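Local coordinates for protein dienelactone hydrolase (Anabaena variabilis, PDB 2O2G) that probably acts as a hydrolase of the dienelactone hydrolase family, built on the alpha/beta-hydrolase fold, at residues A[40-45]-A[70-75]; A[25-30]-A[47-52]; A[143-148]-A[199-204]. All coordinates share one frame; numbering follows the deposited sequence. Where two conformers were deposited one is given.

Overall arrangement
All three contacts meet at one mixed eight-stranded sheet with helices on it, as in alpha/beta hydrolases. Along the chain, contacts 1 and 2 interlock: 25-30, 40-45, 47-52 and 70-75 come in that order, pairing alternately. Their centres are about 9 Å apart, and the salt bridge between Asp71 and Arg48 joins them. Contact 3 follows later, its centre about 17 Å from that of contact 1 and about 18 Å from that of contact 2, which it touches through Arg52. Strands 36-41 and 139-145 lie either side of strand 115-121, and one sulfate ion, probably from the crystallisation liquor, touches all three contacts, consistent with an anion-binding place beside the probable active site.

Contact 1 of 3, residues A[40-45]-A[70-75]; sequences FAHGSG and IDLLTQ. With SO4 (sulfate ion), chain B.
His42 NE2 is gripped by two groups. Leu72 N donates to it over 3.1 Å in an almost straight bond (175°), though this N-H is tilted from the ring plane, and a water 3.0 Å from His42 NE2 makes a weaker bond. The same water accepts from Leu73 N, tying the ring to two successive backbone amides. On the other side of the ring, His42 ND1 donates to Gly43 O at 2.8 Å, close to the ring plane but above the plane of the carbonyl. With both nitrogens engaged, the imidazole has little freedom to turn. Its chi1 of 60° puts CG between the backbone N and the carbonyl carbon, and the ring's CD2 edge comes within 3.1 Å of Ile70 O.

The two segments leave neighbouring parallel strands, 36-41 and 66-70, of the alpha/beta-hydrolase sheet. Where the strands part, a second water donates to both Phe40 O and Ile70 O, and Ile70 CG2 packs on Phe40 O. In many members of this superfamily the loop after strand 36-41 contributes to the oxyanion hole. Consistent with that role, Gly43 N donates to sulfate O1 at 2.9 Å. A beta carbon at Gly43 would run into the bound ion, so glycine leaves room for an anion, probably from the crystallisation liquor, beside its N-H.

Leu72 CD1 lies 4.2 Å from Ala41 CB, and the small alanine also touches Leu98 of helix 91-107. The side chain of Asp71 leaves the backbone away from 40-45, and its carboxylate forms a salt bridge with Arg48.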
loop_
_atom_site.group_PDB
_atom_site.type_symbol
_atom_site.label_atom_id
_atom_site.label_comp_id
_atom_site.label_asym_id
_atom_site.label_seq_id
_atom_site.Cartn_x
_atom_site.Cartn_y
_atom_site.Cartn_z
ATOM N N PHE A 40 -3.220 -0.733 2.833
ATOM C CA PHE A 40 -1.995 -1.506 2.568
ATOM C C PHE A 40 -2.153 -2.637 1.559
ATOM O O PHE A 40 -3.043 -3.425 1.708
ATOM C CB PHE A 40 -1.494 -2.155 3.856
ATOM C CG PHE A 40 -0.840 -1.226 4.784
ATOM C CD1 PHE A 40 -1.581 -0.301 5.486
ATOM C CD2 PHE A 40 0.532 -1.302 5.016
ATOM C CE1 PHE A 40 -0.969 0.557 6.370
ATOM C CE2 PHE A 40 1.138 -0.459 5.917
ATOM C CZ PHE A 40 0.395 0.482 6.577
ATOM N N ALA A 41 -1.319 -2.665 0.519
ATOM C CA ALA A 41 -1.248 -3.750 -0.454
ATOM C C ALA A 41 -0.041 -4.557 -0.031
ATOM O O ALA A 41 1.077 -4.065 -0.110
ATOM C CB ALA A 41 -1.034 -3.208 -1.856
ATOM N N HIS A 42 -0.267 -5.773 0.446
ATOM C CA HIS A 42 0.795 -6.633 0.931
ATOM C C HIS A 42 1.518 -7.244 -0.254
ATOM O O HIS A 42 1.040 -7.171 -1.406
ATOM C CB HIS A 42 0.230 -7.715 1.896
ATOM C CG HIS A 42 -0.801 -8.623 1.266
ATOM N ND1 HIS A 42 -0.490 -9.555 0.294
ATOM C CD2 HIS A 42 -2.139 -8.730 1.465
ATOM C CE1 HIS A 42 -1.593 -10.189 -0.078
ATOM N NE2 HIS A 42 -2.605 -9.720 0.631
ATOM N N GLY A 43 2.699 -7.788 -0.005
ATOM C CA GLY A 43 3.462 -8.464 -1.090
ATOM C C GLY A 43 2.928 -9.845 -1.384
ATOM O O GLY A 43 2.061 -10.367 -0.642
ATOM N N SER A 44 3.478 -10.455 -2.438
ATOM C CA SER A 44 3.019 -11.736 -2.923
ATOM C C SER A 44 3.267 -12.813 -1.905
ATOM O O SER A 44 4.397 -12.962 -1.437
ATOM C CB SER A 44 3.720 -12.114 -4.233
ATOM O OG SER A 44 3.478 -11.145 -5.231
ATOM N N GLY A 45 2.231 -13.571 -1.591
ATOM C CA GLY A 45 2.347 -14.654 -0.608
ATOM C C GLY A 45 2.145 -14.193 0.822
ATOM O O GLY A 45 2.130 -15.025 1.735
ATOM N N ILE A 70 -5.371 -5.290 4.700
ATOM C CA ILE A 70 -6.281 -6.220 4.044
ATOM C C ILE A 70 -5.624 -7.422 3.367
ATOM O O ILE A 70 -4.474 -7.368 2.955
ATOM C CB ILE A 70 -7.090 -5.392 3.021
ATOM C CG1 ILE A 70 -8.414 -6.056 2.708
ATOM C CG2 ILE A 70 -6.266 -5.020 1.770
ATOM C CD1 ILE A 70 -9.366 -5.109 2.106
ATOM N N ASP A 71 -6.348 -8.523 3.274
ATOM C CA ASP A 71 -5.906 -9.635 2.482
ATOM C C ASP A 71 -6.467 -9.329 1.094
ATOM O O ASP A 71 -7.680 -9.171 0.924
ATOM C CB ASP A 71 -6.476 -10.964 2.994
ATOM C CG ASP A 71 -5.812 -11.442 4.282
ATOM O OD1 ASP A 71 -4.646 -11.074 4.546
ATOM O OD2 ASP A 71 -6.466 -12.213 4.996
ATOM N N LEU A 72 -5.611 -9.251 0.091
ATOM C CA LEU A 72 -6.088 -9.024 -1.260
ATOM C C LEU A 72 -6.730 -10.261 -1.849
ATOM O O LEU A 72 -7.504 -10.159 -2.817
ATOM C CB LEU A 72 -4.965 -8.495 -2.149
ATOM C CG LEU A 72 -4.603 -7.047 -1.741
ATOM C CD1 LEU A 72 -3.423 -6.570 -2.573
ATOM C CD2 LEU A 72 -5.753 -6.086 -1.906
ATOM N N LEU A 73 -6.412 -11.426 -1.309
ATOM C CA LEU A 73 -7.048 -12.645 -1.772
ATOM C C LEU A 73 -8.001 -13.155 -0.696
ATOM O O LEU A 73 -7.818 -12.861 0.505
ATOM C CB LEU A 73 -6.030 -13.726 -2.094
ATOM C CG LEU A 73 -4.929 -13.368 -3.084
ATOM C CD1 LEU A 73 -3.997 -14.559 -3.253
ATOM C CD2 LEU A 73 -5.510 -12.960 -4.408
ATOM N N THR A 74 -9.010 -13.921 -1.117
ATOM C CA THR A 74 -9.917 -14.527 -0.158
ATOM C C THR A 74 -9.171 -15.638 0.530
ATOM O O THR A 74 -8.136 -16.111 0.066
ATOM C CB THR A 74 -11.197 -15.168 -0.783
ATOM O OG1 THR A 74 -10.816 -16.254 -1.617
ATOM C CG2 THR A 74 -11.991 -14.146 -1.557
ATOM N N GLN A 75 -9.711 -16.047 1.665
ATOM C CA GLN A 75 -9.174 -17.153 2.426
ATOM C C GLN A 75 -9.043 -18.433 1.535
ATOM O O GLN A 75 -8.028 -19.144 1.537
ATOM C CB GLN A 75 -10.159 -17.387 3.564
ATOM C CG GLN A 75 -9.887 -18.540 4.465
ATOM C CD GLN A 75 -10.965 -18.640 5.540
ATOM O OE1 GLN A 75 -11.289 -17.656 6.231
ATOM N NE2 GLN A 75 -11.543 -19.821 5.666
HETATM S S SO4 B . 5.218 -7.825 2.901
HETATM O O1 SO4 B . 3.854 -7.423 2.608
HETATM O O2 SO4 B . 5.129 -9.133 3.486
HETATM O O3 SO4 B . 5.709 -6.930 3.932
HETATM O O4 SO4 B . 6.081 -7.792 1.726
HETATM O O HOH W 1 -2.423 -5.592 3.898
HETATM O O HOH W 2 -4.115 -12.330 0.538
#

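Contact 2 of 3, residues A[25-30]-A[47-52]; sequences KGNLVI and SRYSPR. With SO4 (sulfate ion), chain B; EDO (1,2-ethanediol), chain D.
The backbones come nearest at Gly26, on strand 22-29, and Arg48, their CA atoms 6.8 Å apart. The strand passes a type I turn from Ser47 to Ser50, in which Ser47 OG accepts from Tyr49 N to make an ST turn. Ser50 caps helix 51-63, its hydroxyl bonded to Asn53 N.

From this turn Arg48 reaches across to the strand, extended from CG to NE. Its CD packs 3.4 Å from Lys25 O, and its guanidinium is sandwiched: Lys25 CB sits 3.6 Å above the centre of one face, and Tyr49 CE2 lies over the opposite face, toward the rim. Asn27 OD1 approaches the edge in plane, 3.3 Å from Arg48 NE, but that bond is weak, and doubtful because Asn27 has a second conformer. In this conformer, a water also links Asn27 ND2 to Arg48 O.

In the alpha/beta-hydrolase fold this joins an antiparallel strand near the sheet edge to the turn before the helix that follows strand 36-41. Arg48 NH1 lies 4.4 Å from Lys25 NZ, a like-charge approach probably eased by Asp71, which forms a salt bridge with the arginine, and by Gln75, which bonds the lysine. An alanine in place of Arg48 would probably leave Asp71 without its salt-bridge mate and open a gap between Lys25 and Tyr49.

Beyond the turn, Arg52 NE and NH2 bind the sulfate, NH2 reaching its O2 at 2.9 Å.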
loop_
_atom_site.group_PDB
_atom_site.type_symbol
_atom_site.label_atom_id
_atom_site.label_comp_id
_atom_site.label_asym_id
_atom_site.label_seq_id
_atom_site.Cartn_x
_atom_site.Cartn_y
_atom_site.Cartn_z
ATOM N N LYS A 25 -10.768 -10.167 4.219
ATOM C CA LYS A 25 -10.601 -9.885 5.623
ATOM C C LYS A 25 -9.708 -8.666 5.781
ATOM O O LYS A 25 -8.707 -8.461 5.065
ATOM C CB LYS A 25 -10.040 -11.088 6.373
ATOM C CG LYS A 25 -10.990 -12.307 6.315
ATOM C CD LYS A 25 -10.596 -13.447 7.213
ATOM C CE LYS A 25 -9.588 -14.368 6.656
ATOM N NZ LYS A 25 -9.471 -15.582 7.518
ATOM N N GLY A 26 -10.076 -7.862 6.753
ATOM C CA GLY A 26 -9.349 -6.651 7.014
ATOM C C GLY A 26 -9.220 -6.327 8.465
ATOM O O GLY A 26 -9.993 -6.799 9.291
ATOM N N ASN A 27 -8.242 -5.478 8.755
ATOM C CA ASN A 27 -8.043 -5.022 10.116
ATOM C C ASN A 27 -8.023 -3.478 9.983
ATOM O O ASN A 27 -7.114 -2.879 9.356
ATOM C CB ASN A 27 -6.803 -5.692 10.768
ATOM C CG ASN A 27 -6.945 -7.277 10.974
ATOM O OD1 ASN A 27 -8.045 -7.855 11.122
ATOM N ND2 ASN A 27 -5.791 -7.948 11.046
ATOM N N LEU A 28 -9.085 -2.855 10.527
ATOM C CA LEU A 28 -9.292 -1.417 10.464
ATOM C C LEU A 28 -9.019 -0.747 11.779
ATOM O O LEU A 28 -9.556 -1.154 12.824
ATOM C CB LEU A 28 -10.748 -1.130 10.073
ATOM C CG LEU A 28 -11.250 0.311 9.905
ATOM C CD1 LEU A 28 -10.612 1.074 8.731
ATOM C CD2 LEU A 28 -12.767 0.240 9.738
ATOM N N VAL A 29 -8.173 0.272 11.744
ATOM C CA VAL A 29 -7.916 1.088 12.944
ATOM C C VAL A 29 -8.132 2.554 12.568
ATOM O O VAL A 29 -7.570 3.009 11.592
ATOM C CB VAL A 29 -6.462 0.963 13.451
ATOM C CG1 VAL A 29 -6.242 1.882 14.639
ATOM C CG2 VAL A 29 -6.133 -0.447 13.824
ATOM N N ILE A 30 -8.910 3.298 13.361
ATOM C CA ILE A 30 -9.165 4.718 13.059
ATOM C C ILE A 30 -8.919 5.555 14.297
ATOM O O ILE A 30 -9.800 5.622 15.168
ATOM C CB ILE A 30 -10.631 4.975 12.619
ATOM C CG1 ILE A 30 -10.992 4.153 11.389
ATOM C CG2 ILE A 30 -10.831 6.490 12.284
ATOM C CD1 ILE A 30 -12.463 4.154 11.025
ATOM N N SER A 47 0.049 -11.448 3.839
ATOM C CA SER A 47 -1.306 -11.259 4.321
ATOM C C SER A 47 -1.418 -9.969 5.116
ATOM O O SER A 47 -0.445 -9.224 5.268
ATOM C CB SER A 47 -1.647 -12.419 5.238
ATOM O OG SER A 47 -0.802 -12.374 6.363
ATOM N N ARG A 48 -2.607 -9.732 5.651
ATOM C CA ARG A 48 -2.851 -8.582 6.477
ATOM C C ARG A 48 -2.097 -8.698 7.803
ATOM O O ARG A 48 -1.952 -7.721 8.539
ATOM C CB ARG A 48 -4.350 -8.398 6.697
ATOM C CG ARG A 48 -4.991 -9.414 7.615
ATOM C CD ARG A 48 -6.478 -9.275 7.538
ATOM N NE ARG A 48 -7.143 -9.885 8.663
ATOM C CZ ARG A 48 -7.287 -11.187 8.856
ATOM N NH1 ARG A 48 -6.802 -12.055 7.987
ATOM N NH2 ARG A 48 -7.931 -11.615 9.931
ATOM N N TYR A 49 -1.612 -9.893 8.114
ATOM C CA TYR A 49 -0.813 -10.111 9.319
ATOM C C TYR A 49 0.653 -9.843 9.129
ATOM O O TYR A 49 1.389 -9.989 10.083
ATOM C CB TYR A 49 -0.973 -11.532 9.832
ATOM C CG TYR A 49 -2.285 -11.740 10.470
ATOM C CD1 TYR A 49 -2.564 -11.188 11.718
ATOM C CD2 TYR A 49 -3.256 -12.493 9.845
ATOM C CE1 TYR A 49 -3.793 -11.399 12.326
ATOM C CE2 TYR A 49 -4.468 -12.710 10.429
ATOM C CZ TYR A 49 -4.745 -12.160 11.676
ATOM O OH TYR A 49 -5.977 -12.365 12.252
ATOM N N SER A 50 1.085 -9.457 7.921
ATOM C CA SER A 50 2.502 -9.132 7.698
ATOM C C SER A 50 3.064 -8.361 8.873
ATOM O O SER A 50 2.567 -7.271 9.138
ATOM C CB SER A 50 2.673 -8.215 6.488
ATOM O OG SER A 50 3.969 -7.620 6.499
ATOM N N PRO A 51 4.139 -8.859 9.515
ATOM C CA PRO A 51 4.746 -8.099 10.644
ATOM C C PRO A 51 5.352 -6.770 10.186
ATOM O O PRO A 51 5.376 -5.781 10.930
ATOM C CB PRO A 51 5.812 -9.045 11.213
ATOM C CG PRO A 51 5.843 -10.247 10.354
ATOM C CD PRO A 51 4.870 -10.102 9.205
ATOM N N ARG A 52 5.794 -6.736 8.933
ATOM C CA ARG A 52 6.342 -5.512 8.368
ATOM C C ARG A 52 5.302 -4.446 8.178
ATOM O O ARG A 52 5.509 -3.298 8.563
ATOM C CB ARG A 52 7.012 -5.806 7.047
ATOM C CG ARG A 52 8.303 -6.519 7.257
ATOM C CD ARG A 52 8.980 -6.787 5.977
ATOM N NE ARG A 52 8.275 -7.767 5.176
ATOM C CZ ARG A 52 8.309 -9.068 5.395
ATOM N NH1 ARG A 52 8.971 -9.576 6.420
ATOM N NH2 ARG A 52 7.660 -9.881 4.592
HETATM S S SO4 B . 5.218 -7.825 2.901
HETATM O O1 SO4 B . 3.854 -7.423 2.608
HETATM O O2 SO4 B . 5.129 -9.133 3.486
HETATM O O3 SO4 B . 5.709 -6.930 3.932
HETATM O O4 SO4 B . 6.081 -7.792 1.726
HETATM C C1 EDO D . -11.375 -10.979 9.792
HETATM O O1 EDO D . -11.375 -9.607 9.323
HETATM C C2 EDO D . -12.747 -11.503 10.191
HETATM O O2 EDO D . -13.804 -10.908 9.416
HETATM O O HOH W 3 -3.301 -6.973 10.860
#

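Contact 3 of 3, residues A[143-148]-A[199-204]; sequences VSRGGR and HLFEEP. With SO4 (sulfate ion), chain B.
Arg145 and Phe201 make the main packing: Phe201 CE1 lies 3.5 Å from Arg145 CG, and the two side chains slide past each other in opposite directions, with guanidinium and ring planes 51° apart. Chi1 (-174°) sets CG anti to the backbone N and against that ring atom, and bends at chi2 and chi3 carry the chain past the phenylalanine. An arginine suits this place, since its long aliphatic part can cover an aromatic side chain while its charged head carries on to polar partners. Leu200 adds CD2 at 3.5 Å from Arg145 NH2. Gly146 passes close to the loop, its backbone N at the edge of the Phe201 ring; a beta carbon would be tight against His199 O and that ring, and the positive phi also favours glycine.

Segment 143-148 ends strand 139-145 of the alpha/beta-hydrolase sheet, and 199-204 lies in the loop after strand 189-194, the loop that in this fold carries the catalytic histidine. His199 ND1 bonds Asp171 OD2 and its side chain touches Ser122, so these three probably form the triad, with Ser122 on a nucleophile elbow. His199 CE1 comes within 3.0 Å of Gly146 O.

Hydrogen bonds run through one water, which donates to Arg145 O and, at 2.9 Å, to His199 O, and accepts from Arg145 NH2, tying strand end to loop.

Charge-assisted hydrogen bonds run from the guanidinium to the sulfate: Arg145 NH1 donates to O3 and NH2 to O4, each at 3.0 Å. NH2 also bonds Ser122 OG, so its two hydrogens are shared among the sulfate, the water and that hydroxyl.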
loop_
_atom_site.group_PDB
_atom_site.type_symbol
_atom_site.label_atom_id
_atom_site.label_comp_id
_atom_site.label_asym_id
_atom_site.label_seq_id
_atom_site.Cartn_x
_atom_site.Cartn_y
_atom_site.Cartn_z
ATOM N N VAL A 143 2.713 5.291 -1.505
ATOM C CA VAL A 143 4.089 4.998 -1.109
ATOM C C VAL A 143 4.326 3.548 -1.576
ATOM O O VAL A 143 3.512 2.660 -1.305
ATOM C CB VAL A 143 4.312 5.097 0.400
ATOM C CG1 VAL A 143 5.735 4.645 0.773
ATOM C CG2 VAL A 143 4.065 6.485 0.890
ATOM N N SER A 144 5.421 3.326 -2.294
ATOM C CA SER A 144 5.792 2.007 -2.773
ATOM C C SER A 144 7.072 1.593 -2.063
ATOM O O SER A 144 8.070 2.307 -2.163
ATOM C CB SER A 144 5.979 2.005 -4.282
ATOM O OG SER A 144 6.633 0.804 -4.632
ATOM N N ARG A 145 7.007 0.505 -1.282
ATOM C CA ARG A 145 8.180 0.007 -0.530
ATOM C C ARG A 145 8.838 -1.142 -1.270
ATOM O O ARG A 145 8.309 -2.262 -1.312
ATOM C CB ARG A 145 7.787 -0.439 0.875
ATOM C CG ARG A 145 8.964 -0.847 1.780
ATOM C CD ARG A 145 8.554 -1.962 2.698
ATOM N NE ARG A 145 8.478 -3.224 1.943
ATOM C CZ ARG A 145 7.939 -4.342 2.393
ATOM N NH1 ARG A 145 7.303 -4.375 3.555
ATOM N NH2 ARG A 145 7.956 -5.413 1.628
ATOM N N GLY A 146 9.994 -0.862 -1.870
ATOM C CA GLY A 146 10.743 -1.896 -2.593
ATOM C C GLY A 146 9.938 -2.574 -3.683
ATOM O O GLY A 146 9.996 -3.787 -3.825
ATOM N N GLY A 147 9.215 -1.797 -4.480
ATOM C CA GLY A 147 8.407 -2.363 -5.540
ATOM C C GLY A 147 9.063 -2.413 -6.915
ATOM O O GLY A 147 10.221 -2.045 -7.088
ATOM N N ARG A 148 8.300 -2.912 -7.872
ATOM C CA ARG A 148 8.698 -2.922 -9.303
ATOM C C ARG A 148 7.595 -2.169 -10.071
ATOM O O ARG A 148 6.848 -2.767 -10.838
ATOM C CB ARG A 148 8.903 -4.342 -9.865
ATOM C CG ARG A 148 10.112 -5.079 -9.305
ATOM C CD ARG A 148 11.446 -4.413 -9.690
ATOM N NE ARG A 148 11.555 -4.226 -11.137
ATOM C CZ ARG A 148 11.845 -5.187 -11.995
ATOM N NH1 ARG A 148 12.099 -6.413 -11.576
ATOM N NH2 ARG A 148 11.901 -4.922 -13.290
ATOM N N HIS A 199 16.197 -6.053 0.158
ATOM C CA HIS A 199 14.823 -6.024 -0.339
ATOM C C HIS A 199 13.691 -5.778 0.673
ATOM O O HIS A 199 12.793 -4.968 0.414
ATOM C CB HIS A 199 14.508 -7.235 -1.253
ATOM C CG HIS A 199 13.204 -7.098 -1.967
ATOM N ND1 HIS A 199 12.998 -6.162 -2.962
ATOM C CD2 HIS A 199 12.010 -7.709 -1.773
ATOM C CE1 HIS A 199 11.744 -6.235 -3.375
ATOM N NE2 HIS A 199 11.118 -7.155 -2.658
ATOM N N LEU A 200 13.695 -6.471 1.809
ATOM C CA LEU A 200 12.603 -6.321 2.793
ATOM C C LEU A 200 12.988 -5.473 3.999
ATOM O O LEU A 200 12.325 -5.558 5.069
ATOM C CB LEU A 200 12.112 -7.683 3.295
ATOM C CG LEU A 200 11.555 -8.633 2.242
ATOM C CD1 LEU A 200 11.353 -9.991 2.860
ATOM C CD2 LEU A 200 10.251 -8.076 1.672
ATOM N N PHE A 201 14.059 -4.688 3.843
ATOM C CA PHE A 201 14.430 -3.727 4.868
ATOM C C PHE A 201 14.559 -4.373 6.214
ATOM O O PHE A 201 14.066 -3.864 7.212
ATOM C CB PHE A 201 13.390 -2.598 4.915
ATOM C CG PHE A 201 13.252 -1.886 3.617
ATOM C CD1 PHE A 201 12.405 -2.377 2.630
ATOM C CD2 PHE A 201 14.016 -0.777 3.342
ATOM C CE1 PHE A 201 12.309 -1.754 1.414
ATOM C CE2 PHE A 201 13.917 -0.154 2.113
ATOM C CZ PHE A 201 13.055 -0.657 1.152
ATOM N N GLU A 202 15.285 -5.486 6.227
ATOM C CA GLU A 202 15.477 -6.264 7.436
ATOM C C GLU A 202 16.613 -5.805 8.329
ATOM O O GLU A 202 16.640 -6.154 9.483
ATOM C CB GLU A 202 15.708 -7.724 7.066
ATOM C CG GLU A 202 14.454 -8.412 6.577
ATOM C CD GLU A 202 14.750 -9.771 5.973
ATOM O OE1 GLU A 202 15.664 -9.851 5.117
ATOM O OE2 GLU A 202 14.047 -10.743 6.330
ATOM N N GLU A 203 17.536 -5.014 7.809
ATOM C CA GLU A 203 18.676 -4.561 8.595
ATOM C C GLU A 203 18.230 -3.612 9.721
ATOM O O GLU A 203 17.206 -2.974 9.622
ATOM C CB GLU A 203 19.714 -3.879 7.714
ATOM C CG GLU A 203 20.381 -4.791 6.661
ATOM C CD GLU A 203 19.466 -5.159 5.476
ATOM O OE1 GLU A 203 18.332 -4.612 5.311
ATOM O OE2 GLU A 203 19.899 -5.997 4.667
ATOM N N PRO A 204 19.003 -3.532 10.812
ATOM C CA PRO A 204 18.572 -2.667 11.899
ATOM C C PRO A 204 18.229 -1.261 11.430
ATOM O O PRO A 204 19.006 -0.671 10.692
ATOM C CB PRO A 204 19.802 -2.610 12.805
ATOM C CG PRO A 204 20.485 -3.888 12.579
ATOM C CD PRO A 204 20.275 -4.194 11.119
HETATM S S SO4 B . 5.218 -7.825 2.901
HETATM O O1 SO4 B . 3.854 -7.423 2.608
HETATM O O2 SO4 B . 5.129 -9.133 3.486
HETATM O O3 SO4 B . 5.709 -6.930 3.932
HETATM O O4 SO4 B . 6.081 -7.792 1.726
HETATM O O HOH W 4 10.055 -4.468 -0.311
#